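Local coordinates for protein peptidoglycan glycosyltransferase (Eggerthella lenta, PDB 4MNR) that is a penicillin-binding protein with an N-terminal dimerisation-type domain and a larger domain of the penicillin-binding, beta-lactamase-like fold, at residues L180-L192 with L294-T306. Residues are numbered along the deposited sequence; the frame is centred on the assembly and turned at random.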
loop_
_atom_site.group_PDB
_atom_site.type_symbol
_atom_site.label_atom_id
_atom_site.label_comp_id
_atom_site.label_asym_id
_atom_site.label_seq_id
_atom_site.Cartn_x
_atom_site.Cartn_y
_atom_site.Cartn_z
ATOM N N LEU A 180 1.944 -9.995 -0.661
ATOM C CA LEU A 180 3.242 -9.352 -0.907
ATOM C C LEU A 180 3.493 -9.129 -2.388
ATOM O O LEU A 180 3.278 -10.027 -3.206
ATOM C CB LEU A 180 4.397 -10.185 -0.350
ATOM C CG LEU A 180 4.483 -10.272 1.168
ATOM C CD1 LEU A 180 5.642 -11.194 1.559
ATOM C CD2 LEU A 180 4.655 -8.892 1.768
ATOM N N TYR A 181 4.002 -7.955 -2.715
ATOM C CA TYR A 181 4.356 -7.604 -4.089
ATOM C C TYR A 181 5.793 -7.097 -4.146
ATOM O O TYR A 181 6.302 -6.555 -3.171
ATOM C CB TYR A 181 3.477 -6.452 -4.579
ATOM C CG TYR A 181 2.022 -6.770 -4.879
ATOM C CD1 TYR A 181 1.646 -7.220 -6.137
ATOM C CD2 TYR A 181 1.033 -6.585 -3.925
ATOM C CE1 TYR A 181 0.327 -7.497 -6.433
ATOM C CE2 TYR A 181 -0.290 -6.869 -4.210
ATOM C CZ TYR A 181 -0.636 -7.315 -5.467
ATOM O OH TYR A 181 -1.953 -7.594 -5.782
ATOM N N ALA A 182 6.443 -7.239 -5.300
ATOM C CA ALA A 182 7.663 -6.466 -5.541
ATOM C C ALA A 182 7.239 -5.020 -5.789
ATOM O O ALA A 182 6.374 -4.764 -6.637
ATOM C CB ALA A 182 8.379 -6.994 -6.754
ATOM N N PRO A 183 7.846 -4.066 -5.066
ATOM C CA PRO A 183 7.390 -2.677 -5.215
ATOM C C PRO A 183 8.004 -1.984 -6.421
ATOM O O PRO A 183 7.537 -0.909 -6.815
ATOM C CB PRO A 183 7.874 -2.008 -3.925
ATOM C CG PRO A 183 9.119 -2.786 -3.553
ATOM C CD PRO A 183 8.813 -4.227 -3.958
ATOM N N GLY A 184 9.060 -2.572 -6.978
ATOM C CA GLY A 184 9.766 -1.915 -8.059
ATOM C C GLY A 184 10.195 -0.512 -7.661
ATOM O O GLY A 184 10.493 -0.224 -6.491
ATOM N N SER A 185 10.204 0.384 -8.638
ATOM C CA SER A 185 10.796 1.695 -8.443
ATOM C C SER A 185 10.081 2.591 -7.410
ATOM O O SER A 185 10.602 3.635 -7.032
ATOM C CB SER A 185 10.976 2.390 -9.802
ATOM O OG SER A 185 9.838 2.173 -10.624
ATOM N N THR A 186 8.912 2.171 -6.920
ATOM C CA THR A 186 8.265 2.873 -5.816
ATOM C C THR A 186 9.130 2.851 -4.549
ATOM O O THR A 186 9.134 3.781 -3.744
ATOM C CB THR A 186 6.888 2.265 -5.496
ATOM O OG1 THR A 186 6.674 1.119 -6.328
ATOM C CG2 THR A 186 5.825 3.266 -5.831
ATOM N N PHE A 187 9.886 1.773 -4.389
ATOM C CA PHE A 187 10.775 1.602 -3.245
ATOM C C PHE A 187 11.924 2.612 -3.247
ATOM O O PHE A 187 12.600 2.796 -2.233
ATOM C CB PHE A 187 11.333 0.166 -3.261
ATOM C CG PHE A 187 12.197 -0.182 -2.084
ATOM C CD1 PHE A 187 11.639 -0.555 -0.862
ATOM C CD2 PHE A 187 13.569 -0.205 -2.216
ATOM C CE1 PHE A 187 12.440 -0.891 0.217
ATOM C CE2 PHE A 187 14.388 -0.536 -1.135
ATOM C CZ PHE A 187 13.815 -0.884 0.084
ATOM N N LYS A 188 12.166 3.254 -4.388
ATOM C CA LYS A 188 13.212 4.272 -4.436
ATOM C C LYS A 188 12.944 5.398 -3.428
ATOM O O LYS A 188 13.869 6.099 -3.024
ATOM C CB LYS A 188 13.391 4.818 -5.861
ATOM C CG LYS A 188 13.989 3.794 -6.815
ATOM C CD LYS A 188 14.017 4.283 -8.253
ATOM C CE LYS A 188 14.548 3.158 -9.171
ATOM N NZ LYS A 188 14.311 3.487 -10.585
ATOM N N ILE A 189 11.697 5.552 -2.997
ATOM C CA ILE A 189 11.408 6.506 -1.921
ATOM C C ILE A 189 12.236 6.139 -0.681
ATOM O O ILE A 189 12.848 7.000 -0.041
ATOM C CB ILE A 189 9.920 6.490 -1.530
ATOM C CG1 ILE A 189 9.038 6.975 -2.688
ATOM C CG2 ILE A 189 9.701 7.347 -0.285
ATOM C CD1 ILE A 189 7.558 6.813 -2.411
ATOM N N VAL A 190 12.278 4.846 -0.356
ATOM C CA VAL A 190 13.061 4.360 0.789
ATOM C C VAL A 190 14.568 4.535 0.589
ATOM O O VAL A 190 15.260 5.046 1.473
ATOM C CB VAL A 190 12.757 2.877 1.117
ATOM C CG1 VAL A 190 13.635 2.380 2.274
ATOM C CG2 VAL A 190 11.293 2.712 1.468
ATOM N N THR A 191 15.068 4.119 -0.569
ATOM C CA THR A 191 16.481 4.276 -0.886
ATOM C C THR A 191 16.938 5.733 -0.828
ATOM O O THR A 191 17.946 6.043 -0.197
ATOM C CB THR A 191 16.795 3.677 -2.250
ATOM O OG1 THR A 191 16.281 2.342 -2.278
ATOM C CG2 THR A 191 18.308 3.623 -2.485
ATOM N N LEU A 192 16.180 6.612 -1.473
ATOM C CA LEU A 192 16.479 8.052 -1.470
ATOM C C LEU A 192 16.449 8.630 -0.063
ATOM O O LEU A 192 17.362 9.351 0.354
ATOM C CB LEU A 192 15.458 8.782 -2.335
ATOM C CG LEU A 192 15.635 10.301 -2.381
ATOM C CD1 LEU A 192 16.994 10.668 -2.986
ATOM C CD2 LEU A 192 14.487 10.932 -3.156
ATOM N N LEU A 294 22.191 -6.384 -4.153
ATOM C CA LEU A 294 22.116 -5.124 -3.407
ATOM C C LEU A 294 21.680 -3.973 -4.310
ATOM O O LEU A 294 20.802 -3.172 -3.960
ATOM C CB LEU A 294 23.480 -4.823 -2.771
ATOM C CG LEU A 294 23.653 -3.428 -2.149
ATOM C CD1 LEU A 294 22.617 -3.154 -1.060
ATOM C CD2 LEU A 294 25.058 -3.297 -1.572
ATOM N N ALA A 295 22.284 -3.908 -5.486
ATOM C CA ALA A 295 21.961 -2.859 -6.446
ATOM C C ALA A 295 20.493 -2.924 -6.857
ATOM O O ALA A 295 19.797 -1.910 -6.863
ATOM C CB ALA A 295 22.859 -2.983 -7.672
ATOM N N TRP A 296 20.016 -4.119 -7.191
ATOM C CA TRP A 296 18.611 -4.260 -7.563
ATOM C C TRP A 296 17.648 -3.997 -6.403
ATOM O O TRP A 296 16.574 -3.433 -6.600
ATOM C CB TRP A 296 18.357 -5.643 -8.168
ATOM C CG TRP A 296 18.606 -5.685 -9.657
ATOM C CD1 TRP A 296 19.530 -6.439 -10.319
ATOM C CD2 TRP A 296 17.908 -4.938 -10.657
ATOM N NE1 TRP A 296 19.443 -6.217 -11.676
ATOM C CE2 TRP A 296 18.458 -5.292 -11.906
ATOM C CE3 TRP A 296 16.877 -3.996 -10.617
ATOM C CZ2 TRP A 296 18.004 -4.743 -13.103
ATOM C CZ3 TRP A 296 16.429 -3.447 -11.811
ATOM C CH2 TRP A 296 16.996 -3.823 -13.033
ATOM N N ALA A 297 18.023 -4.398 -5.196
ATOM C CA ALA A 297 17.166 -4.122 -4.040
ATOM C C ALA A 297 16.993 -2.620 -3.856
ATOM O O ALA A 297 15.901 -2.142 -3.520
ATOM C CB ALA A 297 17.745 -4.749 -2.768
ATOM N N ALA A 298 18.069 -1.869 -4.079
ATOM C CA ALA A 298 17.995 -0.410 -3.944
ATOM C C ALA A 298 17.029 0.176 -4.957
ATOM O O ALA A 298 16.436 1.239 -4.726
ATOM C CB ALA A 298 19.377 0.221 -4.093
ATOM N N ALA A 299 16.854 -0.521 -6.074
ATOM C CA ALA A 299 15.923 -0.084 -7.108
ATOM C C ALA A 299 14.554 -0.731 -6.955
ATOM O O ALA A 299 13.684 -0.576 -7.819
ATOM C CB ALA A 299 16.482 -0.391 -8.483
ATOM N N GLY A 300 14.357 -1.467 -5.873
ATOM C CA GLY A 300 13.047 -2.026 -5.598
ATOM C C GLY A 300 12.741 -3.409 -6.157
ATOM O O GLY A 300 11.592 -3.855 -6.079
ATOM N N GLU A 301 13.737 -4.097 -6.723
ATOM C CA GLU A 301 13.492 -5.421 -7.280
ATOM C C GLU A 301 14.103 -6.519 -6.413
ATOM O O GLU A 301 15.299 -6.494 -6.121
ATOM C CB GLU A 301 14.045 -5.523 -8.706
ATOM C CG GLU A 301 13.261 -4.695 -9.731
ATOM C CD GLU A 301 11.871 -5.253 -10.021
ATOM O OE1 GLU A 301 11.532 -6.359 -9.540
ATOM O OE2 GLU A 301 11.116 -4.578 -10.745
ATOM N N PRO A 302 13.277 -7.483 -5.986
ATOM C CA PRO A 302 13.750 -8.601 -5.166
ATOM C C PRO A 302 14.313 -9.741 -6.006
ATOM O O PRO A 302 13.578 -10.665 -6.361
ATOM C CB PRO A 302 12.485 -9.050 -4.437
ATOM C CG PRO A 302 11.360 -8.711 -5.401
ATOM C CD PRO A 302 11.807 -7.448 -6.107
ATOM N N VAL A 303 15.604 -9.681 -6.316
ATOM C CA VAL A 303 16.200 -10.658 -7.224
ATOM C C VAL A 303 16.953 -11.783 -6.516
ATOM O O VAL A 303 17.541 -12.633 -7.178
ATOM C CB VAL A 303 17.140 -9.976 -8.248
ATOM C CG1 VAL A 303 16.419 -8.859 -8.987
ATOM C CG2 VAL A 303 18.385 -9.432 -7.553
ATOM N N GLY A 304 16.935 -11.789 -5.180
ATOM C CA GLY A 304 17.583 -12.832 -4.407
ATOM C C GLY A 304 17.102 -14.208 -4.804
ATOM O O GLY A 304 15.905 -14.438 -4.946
ATOM N N ASP A 305 18.044 -15.123 -5.015
ATOM C CA ASP A 305 17.693 -16.458 -5.498
ATOM C C ASP A 305 17.196 -17.371 -4.378
ATOM O O ASP A 305 17.989 -17.963 -3.646
ATOM C CB ASP A 305 18.881 -17.099 -6.214
ATOM C CG ASP A 305 18.578 -18.504 -6.703
ATOM O OD1 ASP A 305 17.382 -18.862 -6.827
ATOM O OD2 ASP A 305 19.545 -19.247 -6.970
ATOM N N THR A 306 15.878 -17.498 -4.263
ATOM C CA THR A 306 15.303 -18.345 -3.226
ATOM C C THR A 306 15.166 -19.813 -3.646
ATOM O O THR A 306 14.649 -20.624 -2.879
ATOM C CB THR A 306 13.950 -17.802 -2.742
ATOM O OG1 THR A 306 13.079 -17.630 -3.865
ATOM C CG2 THR A 306 14.136 -16.459 -2.041
#
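Phe-187 lies against the backbone at the end of helix 291-298, its CB 3.6 Å from Gly-300 CA and the outer ring atom CE2 3.2 Å from Ala-297 O. CG stands anti to the backbone N (chi1 -176°), which carries the ring along the helix terminus, and Ala-298 O sits at the ring edge, near its plane. Val-190 CB lies over one face, offset toward the rim, while Phe-266 meets the ring edge-to-face.

The helix stops here in a Schellman motif: Gly-300, at positive phi, is its C-prime residue, with Glu-301 N bonded to Trp-296 O and Gly-300 N to Ala-297 O. The two backbones come close at Gly-184 and Gly-300, where neither residue has a side chain to hold them apart. Gly-300 CA makes a nearly straight CA-H...O contact of 3.3 Å with Gly-184 O, and Gly-184 N returns a weak, bent bond to Gly-300 O.

One helical turn on from Phe-187, Thr-191 OG1 donates to Ala-298 O at 2.7 Å, in the carbonyl plane and on a lone pair (C=O...donor angle 123°). This ties helix 188-197 to the last turn of helix 291-298, while Thr-191 CG2 rests 3.9 Å from Ala-298 CB.

Ser-185 to Lys-188 spell the SxxK signature of penicillin-binding proteins and serine beta-lactamases, with Ser-185 in a short 3-10 turn that leads into helix 188-197. The extended Lys-188 chain passes alongside Ala-299, CE to CB 4.1 Å, and takes NZ on to Ser-240 and Asn-242, the two ends of an SxN sequence. The CB of Ser-185 points away from 294-306, and in the conformer modelled here its OG bonds Thr-403 N. Toward the surface, Ala-182 CB meets the Pro-302 ring at CD, 3.5 Å away, and Glu-301, bent at chi2, sends OE2 to Glu-405 N of strand 398-406.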